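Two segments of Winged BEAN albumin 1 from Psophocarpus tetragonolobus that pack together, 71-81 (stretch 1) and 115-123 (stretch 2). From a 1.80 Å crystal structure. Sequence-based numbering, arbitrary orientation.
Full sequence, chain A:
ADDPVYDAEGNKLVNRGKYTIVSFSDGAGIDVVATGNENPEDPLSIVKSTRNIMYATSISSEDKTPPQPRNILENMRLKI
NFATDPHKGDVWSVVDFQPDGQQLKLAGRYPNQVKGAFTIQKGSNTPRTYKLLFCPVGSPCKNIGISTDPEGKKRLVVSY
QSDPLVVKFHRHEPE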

ATOM      1  N   ASN A  71       6.472  -0.404 -17.610  1.00  7.48           N
ATOM      2  CA  ASN A  71       6.944  -0.701 -16.270  1.00  8.59           C
ATOM      3  C   ASN A  71       6.640   0.382 -15.249  1.00  9.04           C
ATOM      4  O   ASN A  71       6.434   1.551 -15.595  1.00 10.99           O
ATOM      5  CB  ASN A  71       8.445  -0.965 -16.298  1.00  8.69           C
ATOM      6  CG  ASN A  71       8.811  -2.077 -17.251  1.00 10.04           C
ATOM      7  OD1 ASN A  71       9.311  -1.814 -18.334  1.00 14.39           O
ATOM      8  ND2 ASN A  71       8.520  -3.314 -16.884  1.00  7.41           N
ATOM      9  N   ILE A  72       6.644  -0.021 -13.984  1.00  7.66           N
ATOM     10  CA  ILE A  72       6.383   0.884 -12.872  1.00  7.33           C
ATOM     11  C   ILE A  72       7.700   1.542 -12.539  1.00  5.80           C
ATOM     12  O   ILE A  72       8.714   0.859 -12.408  1.00  7.15           O
ATOM     13  CB  ILE A  72       5.856   0.127 -11.612  1.00  9.04           C
ATOM     14  CG1 ILE A  72       4.523  -0.585 -11.921  1.00  9.01           C
ATOM     15  CG2 ILE A  72       5.710   1.096 -10.421  1.00  6.44           C
ATOM     16  CD1 ILE A  72       3.381   0.349 -12.293  1.00  9.80           C
ATOM     17  N   LEU A  73       7.693   2.870 -12.446  1.00  5.35           N
ATOM     18  CA  LEU A  73       8.896   3.620 -12.137  1.00  7.42           C
ATOM     19  C   LEU A  73       8.741   4.257 -10.772  1.00  6.66           C
ATOM     20  O   LEU A  73       7.622   4.429 -10.297  1.00  5.04           O
ATOM     21  CB  LEU A  73       9.133   4.727 -13.175  1.00  7.88           C
ATOM     22  CG  LEU A  73       9.209   4.366 -14.663  1.00 10.78           C
ATOM     23  CD1 LEU A  73       9.512   5.632 -15.443  1.00 12.83           C
ATOM     24  CD2 LEU A  73      10.272   3.308 -14.920  1.00 10.56           C
ATOM     25  N   GLU A  74       9.868   4.611 -10.160  1.00  6.41           N
ATOM     26  CA  GLU A  74       9.851   5.262  -8.864  1.00  5.74           C
ATOM     27  C   GLU A  74       9.256   6.634  -9.055  1.00  5.83           C
ATOM     28  O   GLU A  74       9.418   7.251 -10.112  1.00  6.32           O
ATOM     29  CB  GLU A  74      11.252   5.370  -8.300  1.00  6.14           C
ATOM     30  CG  GLU A  74      11.831   4.052  -7.883  1.00  5.52           C
ATOM     31  CD  GLU A  74      13.228   4.200  -7.301  1.00 10.43           C
ATOM     32  OE1 GLU A  74      13.504   5.239  -6.661  1.00 11.51           O
ATOM     33  OE2 GLU A  74      14.045   3.278  -7.489  1.00 13.22           O
ATOM     34  N   ASN A  75       8.495   7.069  -8.058  1.00  5.10           N
ATOM     35  CA  ASN A  75       7.823   8.370  -8.056  1.00  5.48           C
ATOM     36  C   ASN A  75       6.674   8.552  -9.043  1.00  6.61           C
ATOM     37  O   ASN A  75       6.164   9.659  -9.202  1.00 10.87           O
ATOM     38  CB  ASN A  75       8.840   9.501  -8.210  1.00  7.72           C
ATOM     39  CG  ASN A  75       9.909   9.437  -7.165  1.00  9.31           C
ATOM     40  OD1 ASN A  75      11.077   9.199  -7.460  1.00 14.87           O
ATOM     41  ND2 ASN A  75       9.512   9.565  -5.927  1.00  4.94           N
ATOM     42  N   MET A  76       6.271   7.469  -9.695  1.00  5.93           N
ATOM     43  CA  MET A  76       5.168   7.464 -10.649  1.00  6.77           C
ATOM     44  C   MET A  76       3.880   7.264  -9.848  1.00  5.93           C
ATOM     45  O   MET A  76       3.870   6.442  -8.927  1.00  7.34           O
ATOM     46  CB  MET A  76       5.369   6.289 -11.609  1.00  9.73           C
ATOM     47  CG  MET A  76       4.143   5.900 -12.476  1.00 14.87           C
ATOM     48  SD  MET A  76       4.470   4.538 -13.568  1.00 15.16           S
ATOM     49  CE  MET A  76       5.460   5.281 -14.766  1.00 16.32           C
ATOM     50  N   ARG A  77       2.847   8.062 -10.128  1.00  4.83           N
ATOM     51  CA  ARG A  77       1.578   7.939  -9.414  1.00  5.79           C
ATOM     52  C   ARG A  77       0.873   6.635  -9.740  1.00  5.48           C
ATOM     53  O   ARG A  77       0.668   6.311 -10.919  1.00  5.68           O
ATOM     54  CB  ARG A  77       0.677   9.146  -9.683  1.00  6.33           C
ATOM     55  CG  ARG A  77       1.318  10.459  -9.239  1.00  8.47           C
ATOM     56  CD  ARG A  77       0.417  11.646  -9.542  1.00 10.98           C
ATOM     57  NE  ARG A  77      -0.699  11.783  -8.603  1.00 12.40           N
ATOM     58  CZ  ARG A  77      -0.580  12.347  -7.409  1.00 11.22           C
ATOM     59  NH1 ARG A  77       0.597  12.802  -7.019  1.00 14.14           N
ATOM     60  NH2 ARG A  77      -1.641  12.538  -6.642  1.00 12.97           N
ATOM     61  N   LEU A  78       0.456   5.923  -8.687  1.00  5.31           N
ATOM     62  CA  LEU A  78      -0.167   4.611  -8.809  1.00  4.45           C
ATOM     63  C   LEU A  78      -1.486   4.439  -8.114  1.00  5.94           C
ATOM     64  O   LEU A  78      -1.799   5.138  -7.148  1.00  6.13           O
ATOM     65  CB  LEU A  78       0.749   3.556  -8.182  1.00  5.16           C
ATOM     66  CG  LEU A  78       2.232   3.645  -8.506  1.00  5.97           C
ATOM     67  CD1 LEU A  78       2.977   2.762  -7.532  1.00  9.41           C
ATOM     68  CD2 LEU A  78       2.483   3.247  -9.966  1.00  5.61           C
ATOM     69  N   LYS A  79      -2.196   3.417  -8.568  1.00  6.26           N
ATOM     70  CA  LYS A  79      -3.452   2.984  -7.994  1.00  7.86           C
ATOM     71  C   LYS A  79      -3.118   1.548  -7.585  1.00  8.13           C
ATOM     72  O   LYS A  79      -2.473   0.815  -8.350  1.00  8.09           O
ATOM     73  CB  LYS A  79      -4.568   3.007  -9.039  1.00 13.49           C
ATOM     74  CG  LYS A  79      -5.884   2.423  -8.537  1.00 23.09           C
ATOM     75  CD  LYS A  79      -7.071   2.868  -9.396  1.00 31.92           C
ATOM     76  CE  LYS A  79      -7.557   4.283  -9.012  1.00 37.17           C
ATOM     77  NZ  LYS A  79      -6.561   5.395  -9.231  1.00 41.21           N
ATOM     78  N   ILE A  80      -3.482   1.166  -6.360  1.00  6.49           N
ATOM     79  CA  ILE A  80      -3.202  -0.177  -5.863  1.00  4.27           C
ATOM     80  C   ILE A  80      -4.508  -0.825  -5.471  1.00  5.14           C
ATOM     81  O   ILE A  80      -5.335  -0.199  -4.827  1.00  5.47           O
ATOM     82  CB  ILE A  80      -2.236  -0.137  -4.646  1.00  5.78           C
ATOM     83  CG1 ILE A  80      -0.890   0.470  -5.071  1.00  7.28           C
ATOM     84  CG2 ILE A  80      -2.004  -1.539  -4.099  1.00  3.74           C
ATOM     85  CD1 ILE A  80       0.129   0.634  -3.959  1.00  7.36           C
ATOM     86  N   ASN A  81      -4.725  -2.058  -5.902  1.00  5.29           N
ATOM     87  CA  ASN A  81      -5.955  -2.748  -5.542  1.00  8.85           C
ATOM     88  C   ASN A  81      -5.711  -4.220  -5.263  1.00  8.33           C
ATOM     89  O   ASN A  81      -4.769  -4.808  -5.794  1.00  9.83           O
ATOM     90  CB  ASN A  81      -7.029  -2.559  -6.621  1.00 11.04           C
ATOM     91  CG  ASN A  81      -6.732  -3.327  -7.911  1.00 14.13           C
ATOM     92  OD1 ASN A  81      -7.003  -4.522  -8.006  1.00 18.45           O
ATOM     93  ND2 ASN A  81      -6.211  -2.636  -8.916  1.00 14.65           N
ATOM     94  N   LYS A 115      -7.998  12.499  -1.511  1.00  8.03           N
ATOM     95  CA  LYS A 115      -7.677  12.291  -2.914  1.00  8.04           C
ATOM     96  C   LYS A 115      -6.161  12.340  -3.087  1.00  6.91           C
ATOM     97  O   LYS A 115      -5.501  13.224  -2.558  1.00  7.38           O
ATOM     98  CB  LYS A 115      -8.334  13.366  -3.763  1.00 10.01           C
ATOM     99  CG  LYS A 115      -9.826  13.183  -3.905  1.00 14.42           C
ATOM    100  N   GLY A 116      -5.615  11.381  -3.821  1.00  8.04           N
ATOM    101  CA  GLY A 116      -4.187  11.341  -4.034  1.00  5.39           C
ATOM    102  C   GLY A 116      -3.828  10.005  -4.620  1.00  7.29           C
ATOM    103  O   GLY A 116      -4.714   9.195  -4.910  1.00  8.61           O
ATOM    104  N   ALA A 117      -2.536   9.745  -4.746  1.00  6.55           N
ATOM    105  CA  ALA A 117      -2.055   8.497  -5.325  1.00  7.46           C
ATOM    106  C   ALA A 117      -0.876   8.016  -4.523  1.00  6.70           C
ATOM    107  O   ALA A 117      -0.304   8.775  -3.748  1.00  7.38           O
ATOM    108  CB  ALA A 117      -1.624   8.717  -6.794  1.00  5.05           C
ATOM    109  N   PHE A 118      -0.508   6.757  -4.729  1.00  6.37           N
ATOM    110  CA  PHE A 118       0.619   6.150  -4.043  1.00  5.38           C
ATOM    111  C   PHE A 118       1.818   6.203  -4.961  1.00  5.06           C
ATOM    112  O   PHE A 118       1.638   6.276  -6.166  1.00  5.30           O
ATOM    113  CB  PHE A 118       0.305   4.681  -3.732  1.00  6.52           C
ATOM    114  CG  PHE A 118      -0.792   4.502  -2.729  1.00  6.60           C
ATOM    115  CD1 PHE A 118      -0.522   4.595  -1.373  1.00  7.12           C
ATOM    116  CD2 PHE A 118      -2.101   4.291  -3.138  1.00  6.24           C
ATOM    117  CE1 PHE A 118      -1.548   4.482  -0.429  1.00  7.95           C
ATOM    118  CE2 PHE A 118      -3.127   4.179  -2.208  1.00  8.34           C
ATOM    119  CZ  PHE A 118      -2.848   4.277  -0.846  1.00  6.90           C
ATOM    120  N   THR A 119       3.028   6.266  -4.400  1.00  5.81           N
ATOM    121  CA  THR A 119       4.262   6.224  -5.215  1.00  6.29           C
ATOM    122  C   THR A 119       5.250   5.290  -4.516  1.00  7.04           C
ATOM    123  O   THR A 119       5.071   4.941  -3.338  1.00  6.56           O
ATOM    124  CB  THR A 119       4.939   7.617  -5.442  1.00  3.32           C
ATOM    125  OG1 THR A 119       5.408   8.145  -4.204  1.00  7.22           O
ATOM    126  CG2 THR A 119       3.988   8.598  -6.065  1.00  6.18           C
ATOM    127  N   ILE A 120       6.293   4.893  -5.229  1.00  4.86           N
ATOM    128  CA  ILE A 120       7.301   3.992  -4.681  1.00  3.18           C
ATOM    129  C   ILE A 120       8.672   4.632  -4.824  1.00  5.64           C
ATOM    130  O   ILE A 120       8.951   5.265  -5.850  1.00  6.69           O
ATOM    131  CB  ILE A 120       7.346   2.659  -5.487  1.00  3.35           C
ATOM    132  CG1 ILE A 120       6.019   1.902  -5.368  1.00  5.10           C
ATOM    133  CG2 ILE A 120       8.510   1.808  -5.024  1.00  3.97           C
ATOM    134  CD1 ILE A 120       5.835   0.772  -6.378  1.00  4.55           C
ATOM    135  N   GLN A 121       9.510   4.487  -3.799  1.00  4.19           N
ATOM    136  CA  GLN A 121      10.881   4.996  -3.815  1.00  5.44           C
ATOM    137  C   GLN A 121      11.751   3.934  -3.169  1.00  5.82           C
ATOM    138  O   GLN A 121      11.233   3.086  -2.449  1.00  4.68           O
ATOM    139  CB  GLN A 121      11.018   6.257  -2.984  1.00  5.51           C
ATOM    140  CG  GLN A 121      10.565   7.503  -3.652  1.00  5.71           C
ATOM    141  CD  GLN A 121      11.006   8.726  -2.902  1.00  6.65           C
ATOM    142  OE1 GLN A 121      11.631   8.640  -1.844  1.00 10.09           O
ATOM    143  NE2 GLN A 121      10.657   9.877  -3.415  1.00  6.94           N
ATOM    144  N   LYS A 122      13.057   3.953  -3.437  1.00  7.31           N
ATOM    145  CA  LYS A 122      13.977   2.999  -2.821  1.00  9.72           C
ATOM    146  C   LYS A 122      13.800   3.131  -1.320  1.00 10.56           C
ATOM    147  O   LYS A 122      13.742   4.247  -0.805  1.00 11.33           O
ATOM    148  CB  LYS A 122      15.422   3.335  -3.163  1.00 13.65           C
ATOM    149  CG  LYS A 122      15.793   2.973  -4.559  1.00 18.91           C
ATOM    150  CD  LYS A 122      17.236   3.326  -4.854  1.00 17.69           C
ATOM    151  CE  LYS A 122      17.512   3.179  -6.349  1.00 21.18           C
ATOM    152  NZ  LYS A 122      16.768   4.195  -7.177  1.00 19.09           N
ATOM    153  N   GLY A 123      13.734   2.000  -0.628  1.00 10.64           N
ATOM    154  CA  GLY A 123      13.514   2.009   0.807  1.00 14.52           C
ATOM    155  C   GLY A 123      14.750   1.903   1.674  1.00 18.06           C
ATOM    156  O   GLY A 123      14.717   2.333   2.830  1.00 19.30           O
TER
HETATM  157  O   HOH W   1       5.772   4.797  -8.026  1.00  6.42           O

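How does E74, which loses more surface to the partner than any other residue here, grip the strand of residues 116-122? Its CA-to-CB bond points sideways, but with chi1 in m and chi2 in t the side chain extends until its carboxylate reaches K122. E74 OE2 and K122 NZ form a salt bridge at 2.9 Å, and a weak hydrogen bond runs from K122 N to E74 OE1 at 3.5 Å. The acid thus meets both the charge and the backbone of the same lysine. That pairing suits a buried glutamate, whose negative charge needs an answer, while the exposed K122 can reach in along its flexible chain.

What does I120 contribute, nearly equal to E74 in covered area? Its backbone and its side chain both take part. I120 O accepts a hydrogen bond from N75 N at 2.9 Å, and E74 CA makes a CA-H...O contact with I120 O at 3.1 Å. The side chain, with chi1 in m and chi2 in t, brings I120 CD1 to 3.7 Å from L78 CD1 and 4.1 Å from I72 CG2. Three buried aliphatic side chains meet here, and none carries a polar group that would need a partner.

Where do the two backbones pair directly? They do so at L78 and F118, in a single antiparallel bridge. L78 N donates to F118 O at 2.8 Å, and F118 N donates to L78 O at 3.2 Å, so each residue both gives and receives. The strand axes cross at about 91°, which fits a pairing confined to one bridge. Beside it, F118 CB lies 4.1 Å from I80 CD1, an apolar contact from a buried isoleucine whose CA-to-CB bond points toward the partner. A117 also points toward the other stretch, and its small methyl fits close to the backbone, with A117 CB 3.6 Å from L78 O; it lies over one face of the R77 guanidinium as well, with A117 CB 3.7 Å from R77 NE.

How is the turn before the bridge joined to the strand? L73 to M76 form a type II beta turn, closed by a weak hydrogen bond from M76 N to L73 O at 3.4 Å. Water 1 links this turn to I120: it donates to L73 O at 3.0 Å and to M76 O at 2.7 Å, and accepts from I120 N at 2.8 Å. Altogether the contact buries 695 Å², counting both sides.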